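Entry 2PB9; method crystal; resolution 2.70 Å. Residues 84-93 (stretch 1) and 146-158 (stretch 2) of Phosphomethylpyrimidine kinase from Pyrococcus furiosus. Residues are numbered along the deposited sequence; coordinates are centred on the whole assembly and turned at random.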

# COMPACT_ATOMS: atom_id res chain seq x y z
N THR A 84 -1.84 -4.20 26.54
CA THR A 84 -2.47 -5.35 25.90
C THR A 84 -1.62 -6.61 26.10
O THR A 84 -2.13 -7.72 26.31
CB THR A 84 -2.66 -5.10 24.38
OG1 THR A 84 -3.70 -4.13 24.19
CG2 THR A 84 -3.01 -6.38 23.63
N TYR A 85 -0.31 -6.43 26.01
CA TYR A 85 0.63 -7.52 26.18
C TYR A 85 0.49 -8.12 27.58
O TYR A 85 0.56 -9.34 27.75
CB TYR A 85 2.05 -6.99 25.96
CG TYR A 85 3.13 -8.03 25.92
CD1 TYR A 85 3.64 -8.50 24.70
CD2 TYR A 85 3.72 -8.50 27.10
CE1 TYR A 85 4.70 -9.40 24.65
CE2 TYR A 85 4.78 -9.39 27.07
CZ TYR A 85 5.28 -9.84 25.85
OH TYR A 85 6.35 -10.70 25.83
N MSE A 86 0.28 -7.26 28.57
CA MSE A 86 0.12 -7.71 29.96
C MSE A 86 -1.08 -8.63 30.14
O MSE A 86 -1.10 -9.47 31.04
CB MSE A 86 0.01 -6.50 30.89
CG MSE A 86 1.34 -5.78 31.11
SE MSE A 86 1.22 -3.98 31.82
CE MSE A 86 1.27 -4.37 33.71
N ARG A 87 -2.07 -8.48 29.27
CA ARG A 87 -3.25 -9.32 29.34
C ARG A 87 -2.85 -10.78 29.14
O ARG A 87 -3.63 -11.69 29.41
CB ARG A 87 -4.25 -8.91 28.25
CG ARG A 87 -5.39 -8.04 28.76
CD ARG A 87 -6.13 -7.36 27.62
NE ARG A 87 -6.53 -8.31 26.58
CZ ARG A 87 -6.89 -7.95 25.35
NH1 ARG A 87 -6.90 -6.66 25.01
NH2 ARG A 87 -7.22 -8.88 24.46
N PHE A 88 -1.62 -10.99 28.68
CA PHE A 88 -1.11 -12.32 28.43
C PHE A 88 0.08 -12.63 29.33
O PHE A 88 0.27 -13.77 29.75
CB PHE A 88 -0.70 -12.44 26.97
CG PHE A 88 -1.84 -12.24 26.02
CD1 PHE A 88 -2.69 -13.29 25.70
CD2 PHE A 88 -2.11 -10.99 25.49
CE1 PHE A 88 -3.79 -13.09 24.87
CE2 PHE A 88 -3.20 -10.78 24.66
CZ PHE A 88 -4.04 -11.83 24.35
N TYR A 89 0.88 -11.62 29.63
CA TYR A 89 2.03 -11.78 30.49
C TYR A 89 2.08 -10.55 31.36
O TYR A 89 2.83 -9.61 31.09
CB TYR A 89 3.30 -11.88 29.66
CG TYR A 89 3.18 -12.89 28.56
CD1 TYR A 89 2.72 -12.52 27.29
CD2 TYR A 89 3.50 -14.23 28.79
CE1 TYR A 89 2.59 -13.46 26.28
CE2 TYR A 89 3.38 -15.17 27.78
CZ TYR A 89 2.92 -14.78 26.53
OH TYR A 89 2.82 -15.72 25.52
N PRO A 90 1.26 -10.54 32.42
CA PRO A 90 1.14 -9.44 33.39
C PRO A 90 2.43 -8.96 34.05
O PRO A 90 2.45 -7.91 34.67
CB PRO A 90 0.12 -9.98 34.39
CG PRO A 90 0.25 -11.48 34.27
CD PRO A 90 0.38 -11.66 32.79
N GLU A 91 3.51 -9.72 33.92
CA GLU A 91 4.78 -9.32 34.52
C GLU A 91 5.58 -8.40 33.60
O GLU A 91 6.50 -7.73 34.04
CB GLU A 91 5.63 -10.55 34.84
CG GLU A 91 4.96 -11.51 35.81
CD GLU A 91 4.74 -10.90 37.18
OE1 GLU A 91 4.14 -9.80 37.26
OE2 GLU A 91 5.15 -11.53 38.19
N TYR A 92 5.21 -8.37 32.33
CA TYR A 92 5.94 -7.55 31.38
C TYR A 92 5.31 -6.19 31.16
O TYR A 92 4.54 -5.99 30.22
CB TYR A 92 6.07 -8.29 30.05
CG TYR A 92 6.95 -9.50 30.17
CD1 TYR A 92 6.56 -10.60 30.95
CD2 TYR A 92 8.22 -9.51 29.60
CE1 TYR A 92 7.42 -11.67 31.15
CE2 TYR A 92 9.09 -10.59 29.79
CZ TYR A 92 8.68 -11.66 30.57
OH TYR A 92 9.54 -12.72 30.79
N ARG A 93 5.65 -5.25 32.03
CA ARG A 93 5.10 -3.91 31.95
C ARG A 93 6.06 -2.85 31.45
O ARG A 93 5.89 -1.67 31.73
CB ARG A 93 4.53 -3.48 33.29
CG ARG A 93 5.16 -4.12 34.48
CD ARG A 93 4.06 -4.60 35.40
NE ARG A 93 4.50 -4.62 36.78
CZ ARG A 93 4.83 -3.54 37.48
NH1 ARG A 93 4.78 -2.34 36.92
NH2 ARG A 93 5.23 -3.66 38.73
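Stretch 2 (146-158) AIKRIKERPDIIY

Stretch 2 enters as the last part of a helix, Ala-146 to Arg-149, leaves helical geometry at Ile-150, runs extended through Arg-153 and Pro-154, turns a corner at Asp-155 and continues as a strand through Ile-156 to Tyr-158. Stretch 1 also begins in a helix and then opens into a loop that closes in a type I turn from Tyr-89 to Tyr-92. The two backbones stay well apart, with CA atoms 8.0 Å from each other at both Tyr-85/Ile-147 and Tyr-89/Arg-153, and the pairing rises in the same order along both chains, so the stretches run in the same general direction. Side chains fill the space between; together they bury 500 Å².

Two residues of stretch 2 provide the main bumps. Ile-147, with chi1 m and chi2 t, pushes its CD1 into a hollow walled by three aromatic rings: it lies 3.5 Å from Phe-88 CD2, 3.7 Å from Tyr-85 CD1 and 3.9 Å from Tyr-89 CE1, the last approach being at the ring edge. Its CG2 sits over a face of Phe-88, 4.1 Å from the ring centroid. The second bump is Arg-153, whose aliphatic stem is held between Tyr-89 and Tyr-92. Its CG stands 3.3 Å from the centroid of the Tyr-89 ring, almost on the ring normal, while its CD lies 3.9 Å from the centroid of the Tyr-92 ring, again over a face.

The end of Tyr-85 comes close to stretch 2 although its CA-to-CB bond points sideways: its OH donates to Pro-154 O at 2.9 Å and accepts from Arg-153 NH1 at 3.0 Å, so the hydroxyl ties the extended segment to the helix. Its CE1 meets Ile-157 CD1 at 3.9 Å, bringing the strand into the same packing. Within stretch 2, a salt bridge from Arg-153 NH2 to Asp-155 OD1, 2.6 Å, ties the guanidinium to the residue at the corner.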

# COMPACT_ATOMS: atom_id res chain seq x y z
N ALA A 146 0.12 -11.40 17.15
CA ALA A 146 1.52 -11.77 17.32
C ALA A 146 1.75 -12.75 18.47
O ALA A 146 2.53 -13.70 18.35
CB ALA A 146 2.34 -10.53 17.54
N ILE A 147 1.07 -12.51 19.59
CA ILE A 147 1.18 -13.35 20.78
C ILE A 147 0.60 -14.74 20.56
O ILE A 147 1.16 -15.74 21.00
CB ILE A 147 0.51 -12.66 22.00
CG1 ILE A 147 1.49 -11.63 22.61
CG2 ILE A 147 0.08 -13.68 23.05
CD1 ILE A 147 0.96 -10.86 23.81
N LYS A 148 -0.54 -14.80 19.87
CA LYS A 148 -1.19 -16.08 19.59
C LYS A 148 -0.52 -16.82 18.44
O LYS A 148 -0.70 -18.02 18.29
CB LYS A 148 -2.67 -15.85 19.28
CG LYS A 148 -3.46 -15.33 20.46
CD LYS A 148 -4.92 -15.15 20.09
CE LYS A 148 -5.76 -14.74 21.29
NZ LYS A 148 -7.18 -14.55 20.88
N ARG A 149 0.25 -16.09 17.65
CA ARG A 149 0.99 -16.64 16.51
C ARG A 149 1.87 -17.81 16.97
O ARG A 149 1.69 -18.95 16.54
CB ARG A 149 1.84 -15.53 15.87
CG ARG A 149 2.79 -15.94 14.76
CD ARG A 149 2.28 -15.52 13.39
NE ARG A 149 1.81 -14.14 13.37
CZ ARG A 149 1.27 -13.53 12.31
NH1 ARG A 149 1.13 -14.19 11.16
NH2 ARG A 149 0.85 -12.28 12.41
N ILE A 150 2.82 -17.54 17.87
CA ILE A 150 3.72 -18.56 18.39
C ILE A 150 3.18 -19.18 19.67
O ILE A 150 2.19 -18.71 20.23
CB ILE A 150 5.11 -17.98 18.68
CG1 ILE A 150 5.01 -16.83 19.68
CG2 ILE A 150 5.75 -17.51 17.39
CD1 ILE A 150 6.33 -16.19 20.00
N LYS A 151 3.85 -20.22 20.16
CA LYS A 151 3.41 -20.88 21.38
C LYS A 151 4.05 -20.24 22.61
O LYS A 151 3.42 -20.13 23.66
CB LYS A 151 3.74 -22.37 21.33
N GLU A 152 5.30 -19.81 22.48
CA GLU A 152 5.98 -19.20 23.60
C GLU A 152 5.66 -17.71 23.70
O GLU A 152 4.81 -17.19 22.96
CB GLU A 152 7.50 -19.38 23.47
CG GLU A 152 7.94 -20.78 23.05
CD GLU A 152 7.60 -21.08 21.60
OE1 GLU A 152 8.30 -20.56 20.70
OE2 GLU A 152 6.63 -21.83 21.35
N ARG A 153 6.34 -17.03 24.61
CA ARG A 153 6.15 -15.59 24.80
C ARG A 153 7.14 -14.83 23.93
O ARG A 153 8.36 -15.01 24.03
CB ARG A 153 6.36 -15.20 26.26
CG ARG A 153 6.20 -13.70 26.51
CD ARG A 153 6.58 -13.32 27.94
NE ARG A 153 7.97 -13.64 28.23
CZ ARG A 153 8.99 -13.10 27.57
NH1 ARG A 153 8.78 -12.23 26.59
NH2 ARG A 153 10.23 -13.46 27.88
N PRO A 154 6.63 -13.97 23.04
CA PRO A 154 7.56 -13.22 22.19
C PRO A 154 8.10 -11.96 22.86
O PRO A 154 7.35 -11.04 23.18
CB PRO A 154 6.72 -12.93 20.96
CG PRO A 154 5.34 -12.79 21.51
CD PRO A 154 5.26 -13.92 22.51
N ASP A 155 9.41 -11.93 23.07
CA ASP A 155 10.07 -10.78 23.66
C ASP A 155 10.08 -9.66 22.64
O ASP A 155 10.11 -8.48 22.99
CB ASP A 155 11.51 -11.13 24.03
CG ASP A 155 11.59 -12.22 25.07
OD1 ASP A 155 11.54 -11.89 26.27
OD2 ASP A 155 11.67 -13.41 24.67
N ILE A 156 10.08 -10.05 21.37
CA ILE A 156 10.10 -9.11 20.25
C ILE A 156 8.91 -9.30 19.34
O ILE A 156 8.61 -10.41 18.89
CB ILE A 156 11.35 -9.27 19.37
CG1 ILE A 156 12.61 -9.27 20.23
CG2 ILE A 156 11.40 -8.16 18.34
CD1 ILE A 156 12.84 -10.59 20.92
N ILE A 157 8.23 -8.20 19.07
CA ILE A 157 7.09 -8.21 18.18
C ILE A 157 7.33 -7.05 17.23
O ILE A 157 7.69 -5.95 17.65
CB ILE A 157 5.76 -8.00 18.95
CG1 ILE A 157 5.54 -9.18 19.91
CG2 ILE A 157 4.59 -7.89 17.97
CD1 ILE A 157 4.29 -9.07 20.76
N TYR A 158 7.19 -7.29 15.94
CA TYR A 158 7.41 -6.22 14.97
C TYR A 158 6.34 -6.33 13.92
O TYR A 158 5.53 -7.25 13.95
CB TYR A 158 8.79 -6.35 14.34
CG TYR A 158 8.92 -7.53 13.40
CD1 TYR A 158 8.65 -7.38 12.03
CD2 TYR A 158 9.25 -8.80 13.88
CE1 TYR A 158 8.71 -8.47 11.17
CE2 TYR A 158 9.31 -9.90 13.02
CZ TYR A 158 9.04 -9.72 11.67
OH TYR A 158 9.09 -10.80 10.80